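PDB 3E8X: putative NAD-dependent epimerase/dehydratase from Bacillus halodurans, which binds NADP and probably acts as an NAD(P)-dependent epimerase or dehydratase of the short-chain dehydrogenase/reductase type, though its substrate is unknown. Local coordinates for residues Arg23-Gly28 with Ser79-Ser84; Glu47-Val52 with Asp68-Asn73. One frame throughout, in Å; residues are numbered along the deposited sequence.

Interaction 1 (Arg23-Gly28 with Ser79-Ser84); sequences RVLVVG and SHAFAS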
loop_
_atom_site.group_PDB
_atom_site.type_symbol
_atom_site.label_atom_id
_atom_site.label_comp_id
_atom_site.label_asym_id
_atom_site.label_seq_id
_atom_site.Cartn_x
_atom_site.Cartn_y
_atom_site.Cartn_z
ATOM N N ARG A 23 6.053 -6.103 28.414
ATOM C CA ARG A 23 6.466 -7.133 27.501
ATOM C C ARG A 23 6.320 -6.557 26.093
ATOM O O ARG A 23 5.228 -6.293 25.624
ATOM C CB ARG A 23 5.627 -8.396 27.655
ATOM C CG ARG A 23 5.872 -9.137 28.929
ATOM C CD ARG A 23 5.406 -10.609 28.846
ATOM N NE ARG A 23 6.448 -11.549 28.371
ATOM C CZ ARG A 23 6.341 -12.402 27.345
ATOM N NH1 ARG A 23 7.349 -13.206 27.064
ATOM N NH2 ARG A 23 5.256 -12.480 26.589
ATOM N N VAL A 24 7.457 -6.334 25.455
ATOM C CA VAL A 24 7.514 -5.654 24.178
ATOM C C VAL A 24 7.945 -6.673 23.120
ATOM O O VAL A 24 9.079 -7.196 23.179
ATOM C CB VAL A 24 8.491 -4.468 24.229
ATOM C CG1 VAL A 24 8.408 -3.651 22.974
ATOM C CG2 VAL A 24 8.229 -3.599 25.506
ATOM N N LEU A 25 7.014 -6.980 22.209
ATOM C CA LEU A 25 7.320 -7.750 21.020
ATOM C C LEU A 25 8.100 -6.886 20.043
ATOM O O LEU A 25 7.604 -5.850 19.589
ATOM C CB LEU A 25 6.075 -8.257 20.327
ATOM C CG LEU A 25 6.262 -9.189 19.119
ATOM C CD1 LEU A 25 6.916 -10.564 19.575
ATOM C CD2 LEU A 25 4.870 -9.366 18.472
ATOM N N VAL A 26 9.315 -7.330 19.727
ATOM C CA VAL A 26 10.135 -6.691 18.654
ATOM C C VAL A 26 10.012 -7.540 17.357
ATOM O O VAL A 26 10.491 -8.672 17.274
ATOM C CB VAL A 26 11.572 -6.480 19.086
ATOM C CG1 VAL A 26 12.356 -5.676 17.972
ATOM C CG2 VAL A 26 11.609 -5.687 20.421
ATOM N N VAL A 27 9.230 -7.024 16.433
ATOM C CA VAL A 27 9.016 -7.637 15.109
ATOM C C VAL A 27 10.217 -7.191 14.262
ATOM O O VAL A 27 10.574 -6.017 14.209
ATOM C CB VAL A 27 7.678 -7.214 14.496
ATOM C CG1 VAL A 27 7.465 -7.810 13.077
ATOM C CG2 VAL A 27 6.522 -7.576 15.451
ATOM N N GLY A 28 10.900 -8.146 13.662
ATOM C CA GLY A 28 12.130 -7.803 12.950
ATOM C C GLY A 28 13.336 -7.819 13.873
ATOM O O GLY A 28 14.297 -7.099 13.614
ATOM N N SER A 79 0.111 -15.042 14.440
ATOM C CA SER A 79 -0.721 -14.552 15.536
ATOM C C SER A 79 -0.256 -15.056 16.903
ATOM O O SER A 79 -0.341 -14.332 17.876
ATOM C CB SER A 79 -2.219 -14.850 15.323
ATOM O OG SER A 79 -2.448 -16.171 14.921
ATOM N N HIS A 80 0.276 -16.273 16.968
ATOM C CA HIS A 80 0.819 -16.809 18.234
ATOM C C HIS A 80 1.851 -15.887 18.885
ATOM O O HIS A 80 1.971 -15.864 20.110
ATOM C CB HIS A 80 1.410 -18.219 18.038
ATOM C CG HIS A 80 2.573 -18.278 17.089
ATOM N ND1 HIS A 80 2.422 -18.209 15.714
ATOM C CD2 HIS A 80 3.901 -18.442 17.313
ATOM C CE1 HIS A 80 3.608 -18.318 15.139
ATOM N NE2 HIS A 80 4.520 -18.455 16.085
ATOM N N ALA A 81 2.561 -15.121 18.057
ATOM C CA ALA A 81 3.642 -14.210 18.491
ATOM C C ALA A 81 3.162 -13.123 19.437
ATOM O O ALA A 81 3.950 -12.632 20.231
ATOM C CB ALA A 81 4.304 -13.560 17.281
ATOM N N PHE A 82 1.869 -12.793 19.364
ATOM C CA PHE A 82 1.293 -11.631 20.062
ATOM C C PHE A 82 0.702 -11.973 21.426
ATOM O O PHE A 82 0.173 -11.100 22.096
ATOM C CB PHE A 82 0.261 -10.949 19.177
ATOM C CG PHE A 82 0.865 -10.144 18.061
ATOM C CD1 PHE A 82 1.422 -10.758 16.966
ATOM C CD2 PHE A 82 0.865 -8.778 18.097
ATOM C CE1 PHE A 82 2.008 -10.002 15.945
ATOM C CE2 PHE A 82 1.409 -8.043 17.064
ATOM C CZ PHE A 82 1.986 -8.666 15.998
ATOM N N ALA A 83 0.863 -13.225 21.841
ATOM C CA ALA A 83 0.396 -13.722 23.136
ATOM C C ALA A 83 1.159 -13.089 24.284
ATOM O O ALA A 83 2.386 -12.975 24.237
ATOM C CB ALA A 83 0.533 -15.239 23.196
ATOM N N SER A 84 0.433 -12.683 25.321
ATOM C CA SER A 84 1.023 -11.986 26.484
ATOM C C SER A 84 1.941 -10.801 26.180
ATOM O O SER A 84 2.978 -10.658 26.803
ATOM C CB SER A 84 1.731 -12.982 27.387
ATOM O OG SER A 84 0.803 -13.992 27.793
#
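Ala81, in the middle of a short 3-10 turn, meets the branched end of Leu25 on the strand 23-27. Its carbonyl O lies 3.7 Å from Leu25 CD1, and its methyl CB rests more loosely against the other branch, 4.4 Å from Leu25 CD2. Phe82 follows and offers the face of its ring. Leu25 CD2 stands over the middle of that face, 3.7 Å from the ring centroid and only 5° off the normal, a CH-pi contact in which all six ring carbons are almost equally far from the methyl. The CB of Leu25 points toward the turn; CG lies anti to the backbone N, and CD2 ends over the ring. The turn itself is closed by the backbone bond from Phe82 N to Ser79 O.

At Ala83 the chain leaves the turn, and its carbonyl O comes to the edge of the Arg23 guanidinium, 3.7 Å from NH2. The polar bond is made one residue on: Arg23 NH2 donates to Ser84 O at 2.9 Å with a nearly straight N-H...O angle of 170°. The acceptor lies in the guanidinium plane, while the donor sits well above the plane of the carbonyl. Arg23 CD passes 3.2 Å from Ser84 O, and a bend at chi3 (90°) beyond it turns the guanidinium. The other terminal nitrogen, NH1, forms a salt bridge with Asp68. Replacing Arg23 by a leucine would probably leave Ser84 O without this donor and Asp68 without its cationic mate.

Chemically the contact is divided, with a buried apolar end where leucine meets ring and methyl, and a more exposed polar end where one guanidinium ties the loop before strand 87-90 to the start of the first strand of a Rossmann-type fold.

Interaction 2 (Glu47-Val52 with Asp68-Asn73); sequences EPVAMV and DIVVAN. With NAP (NADP nicotinamide-adenine-dinucleotide phosphate), chain B.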
loop_
_atom_site.group_PDB
_atom_site.type_symbol
_atom_site.label_atom_id
_atom_site.label_comp_id
_atom_site.label_asym_id
_atom_site.label_seq_id
_atom_site.Cartn_x
_atom_site.Cartn_y
_atom_site.Cartn_z
ATOM N N GLU A 47 10.618 -6.228 29.194
ATOM C CA GLU A 47 10.875 -7.595 28.776
ATOM C C GLU A 47 10.758 -7.657 27.258
ATOM O O GLU A 47 9.680 -7.710 26.730
ATOM C CB GLU A 47 9.911 -8.556 29.467
ATOM C CG GLU A 47 9.996 -8.443 30.958
ATOM C CD GLU A 47 9.544 -9.691 31.690
ATOM O OE1 GLU A 47 8.693 -10.452 31.159
ATOM O OE2 GLU A 47 10.030 -9.894 32.818
ATOM N N PRO A 48 11.923 -7.630 26.552
ATOM C CA PRO A 48 11.889 -7.753 25.110
ATOM C C PRO A 48 11.679 -9.195 24.645
ATOM O O PRO A 48 12.367 -10.138 25.092
ATOM C CB PRO A 48 13.265 -7.199 24.660
ATOM C CG PRO A 48 13.938 -6.721 25.868
ATOM C CD PRO A 48 13.319 -7.469 27.013
ATOM N N VAL A 49 10.688 -9.350 23.762
ATOM C CA VAL A 49 10.323 -10.620 23.167
ATOM C C VAL A 49 10.744 -10.493 21.726
ATOM O O VAL A 49 10.215 -9.672 20.997
ATOM C CB VAL A 49 8.799 -10.948 23.334
ATOM C CG1 VAL A 49 8.434 -12.283 22.600
ATOM C CG2 VAL A 49 8.385 -10.977 24.856
ATOM N N ALA A 50 11.735 -11.295 21.323
ATOM C CA ALA A 50 12.260 -11.220 19.959
ATOM C C ALA A 50 11.501 -12.159 19.052
ATOM O O ALA A 50 11.409 -13.373 19.335
ATOM C CB ALA A 50 13.768 -11.561 19.953
HETATM N N MSE A 51 10.954 -11.614 17.969
HETATM C CA MSE A 51 10.352 -12.451 16.918
HETATM C C MSE A 51 11.381 -12.678 15.802
HETATM O O MSE A 51 11.932 -11.737 15.214
HETATM C CB MSE A 51 9.054 -11.840 16.346
HETATM C CG MSE A 51 8.409 -12.593 15.173
HETATM SE SE MSE A 51 6.736 -11.746 14.682
HETATM C CE MSE A 51 6.492 -12.038 12.704
ATOM N N VAL A 52 11.583 -13.953 15.518
ATOM C CA VAL A 52 12.572 -14.437 14.541
ATOM C C VAL A 52 11.948 -15.476 13.610
ATOM O O VAL A 52 11.064 -16.205 13.999
ATOM C CB VAL A 52 13.823 -15.057 15.263
ATOM C CG1 VAL A 52 14.459 -13.992 16.056
ATOM C CG2 VAL A 52 13.440 -16.209 16.192
ATOM N N ASP A 68 12.544 -13.556 25.844
ATOM C CA ASP A 68 11.824 -14.673 25.232
ATOM C C ASP A 68 12.006 -14.561 23.732
ATOM O O ASP A 68 12.302 -13.494 23.231
ATOM C CB ASP A 68 10.328 -14.649 25.611
ATOM C CG ASP A 68 9.949 -15.751 26.606
ATOM O OD1 ASP A 68 10.204 -16.942 26.279
ATOM O OD2 ASP A 68 9.389 -15.440 27.697
ATOM N N ILE A 69 11.856 -15.676 23.044
ATOM C CA ILE A 69 11.989 -15.757 21.609
ATOM C C ILE A 69 10.709 -16.393 21.134
ATOM O O ILE A 69 10.159 -17.364 21.785
ATOM C CB ILE A 69 13.168 -16.674 21.197
ATOM C CG1 ILE A 69 14.518 -16.165 21.752
ATOM C CG2 ILE A 69 13.207 -16.895 19.710
ATOM C CD1 ILE A 69 15.038 -14.804 21.337
ATOM N N VAL A 70 10.185 -15.830 20.056
ATOM C CA VAL A 70 9.047 -16.419 19.367
ATOM C C VAL A 70 9.431 -16.557 17.900
ATOM O O VAL A 70 9.959 -15.609 17.283
ATOM C CB VAL A 70 7.728 -15.585 19.541
ATOM C CG1 VAL A 70 7.399 -15.455 20.991
ATOM C CG2 VAL A 70 7.813 -14.155 18.855
ATOM N N VAL A 71 9.155 -17.739 17.368
ATOM C CA VAL A 71 9.498 -18.118 16.001
ATOM C C VAL A 71 8.231 -17.920 15.155
ATOM O O VAL A 71 7.240 -18.598 15.346
ATOM C CB VAL A 71 10.030 -19.606 15.972
ATOM C CG1 VAL A 71 10.328 -20.101 14.527
ATOM C CG2 VAL A 71 11.252 -19.721 16.904
ATOM N N ALA A 72 8.256 -16.924 14.270
ATOM C CA ALA A 72 7.100 -16.569 13.465
ATOM C C ALA A 72 7.618 -15.805 12.256
ATOM O O ALA A 72 8.735 -15.340 12.260
ATOM C CB ALA A 72 6.124 -15.730 14.261
ATOM N N ASN A 73 6.786 -15.709 11.225
ATOM C CA ASN A 73 7.161 -15.182 9.924
ATOM C C ASN A 73 6.011 -14.252 9.502
ATOM O O ASN A 73 4.875 -14.638 9.526
ATOM C CB ASN A 73 7.347 -16.401 8.997
ATOM C CG ASN A 73 7.750 -16.057 7.583
ATOM O OD1 ASN A 73 7.354 -15.061 7.015
ATOM N ND2 ASN A 73 8.513 -16.958 6.978
HETATM P PA NAP B . 17.634 -4.736 8.937
HETATM O O1A NAP B . 17.449 -5.105 7.462
HETATM O O2A NAP B . 18.978 -4.946 9.601
HETATM O O5B NAP B . 16.430 -5.467 9.736
HETATM C C5B NAP B . 15.307 -6.094 9.090
HETATM C C4B NAP B . 14.853 -7.377 9.786
HETATM O O4B NAP B . 13.595 -7.749 9.193
HETATM C C3B NAP B . 15.795 -8.597 9.626
HETATM O O3B NAP B . 16.258 -9.149 10.872
HETATM C C2B NAP B . 14.948 -9.646 8.925
HETATM O O2B NAP B . 15.149 -11.021 9.336
HETATM C C1B NAP B . 13.530 -9.168 9.277
HETATM N N9A NAP B . 12.544 -9.808 8.369
HETATM C C8A NAP B . 12.596 -9.848 7.028
HETATM N N7A NAP B . 11.547 -10.562 6.575
HETATM C C5A NAP B . 10.838 -10.962 7.650
HETATM C C6A NAP B . 9.672 -11.716 7.820
HETATM N N6A NAP B . 9.014 -12.198 6.746
HETATM N N1A NAP B . 9.203 -11.990 9.059
HETATM C C2A NAP B . 9.853 -11.522 10.126
HETATM N N3A NAP B . 10.981 -10.793 10.004
HETATM C C4A NAP B . 11.487 -10.497 8.778
HETATM O O3 NAP B . 17.252 -3.151 9.076
HETATM P PN NAP B . 17.799 -2.069 10.171
HETATM O O1N NAP B . 19.057 -1.478 9.596
HETATM O O2N NAP B . 17.656 -2.728 11.525
HETATM O O5D NAP B . 16.796 -0.822 10.041
HETATM C C5D NAP B . 15.503 -0.856 10.632
HETATM C C4D NAP B . 14.538 -0.201 9.659
HETATM O O4D NAP B . 14.864 1.173 9.443
HETATM C C3D NAP B . 14.589 -0.863 8.290
HETATM O O3D NAP B . 13.724 -2.009 8.296
HETATM C C2D NAP B . 14.249 0.271 7.318
HETATM O O2D NAP B . 12.939 0.182 6.801
HETATM C C1D NAP B . 14.372 1.570 8.150
HETATM N N1N NAP B . 15.230 2.648 7.568
HETATM C C2N NAP B . 16.432 2.396 6.997
HETATM C C3N NAP B . 17.210 3.453 6.478
HETATM C C7N NAP B . 18.576 3.233 5.865
HETATM O O7N NAP B . 19.339 4.209 5.743
HETATM N N7N NAP B . 18.939 1.983 5.529
HETATM C C4N NAP B . 16.729 4.761 6.560
HETATM C C5N NAP B . 15.500 4.991 7.154
HETATM C C6N NAP B . 14.781 3.916 7.650
HETATM P P2B NAP B . 16.491 -11.910 9.038
HETATM O O1X NAP B . 17.436 -11.632 10.176
HETATM O O2X NAP B . 15.983 -13.349 9.053
HETATM O O3X NAP B . 16.994 -11.368 7.717
HETATM O O HOH W 1 9.450 -12.434 28.826
#
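Val52 lays CG2 at 3.6 Å against CG2 of Ile69, the residue two before its register partner Val71 on the parallel strand, while Ile69 CD1 covers the methyl of Ala50. From the other face project Val49, Met51 and Val70: Val70 CG1 meets Val49 CG1 at 3.7 Å, the side chains crossing at about a right angle, and Val70 CG2 abuts Met51 CB. Met51, present as selenomethionine, keeps CG anti to its N (chi1 176°) and runs on past Ala72 CB, its CE ending 3.9 Å from Asn73 C.

Four backbone bonds alternate in the parallel pattern: Ala50 N to Asp68 O, Val70 N to Ala50 O, Val52 N to Val70 O and Ala72 N to Val52 O. At one end, in one conformer of each acid, a water bridges Glu47 OE1 and Asp68 OD2; the latter's salt bridge with Arg23 NH1 probably offsets the like charges. At the other, Asn73 OD1, also bonded to Glu75 N, weakly accepts from adenine N6A of NADP at 3.3 Å.

The pair closes a beta-alpha-beta crossover, with helix 58-63 placing Leu61 against Ala50, Val52 and Ile69, helix 32-43 packing on Pro48 and Ala50, and strand 23-27 adjoining strand 47-52.

In the fold
Strand 47-52 lies between strands 23-27 and 68-71: interaction 2 pairs it with 68-73, and its other edge meets strand 23-27 of interaction 1, where Val24 O and Val49 N, and likewise Val26 N and Val49 O, are 2.8 Å apart, probable hydrogen bonds. The contact centres are about 6 Å apart, and interaction 2 is nested along the chain inside the loop closed by interaction 1. His80 NE2 packs 3.6 Å from Ala72 CB and is bonded to Val71 O. Segment 23-28 ends at Gly28, which touches NADP, and interaction 2 reaches the cofactor through Asn73 at the adenine; the Ala81 side chain lies about 9 Å from NADP.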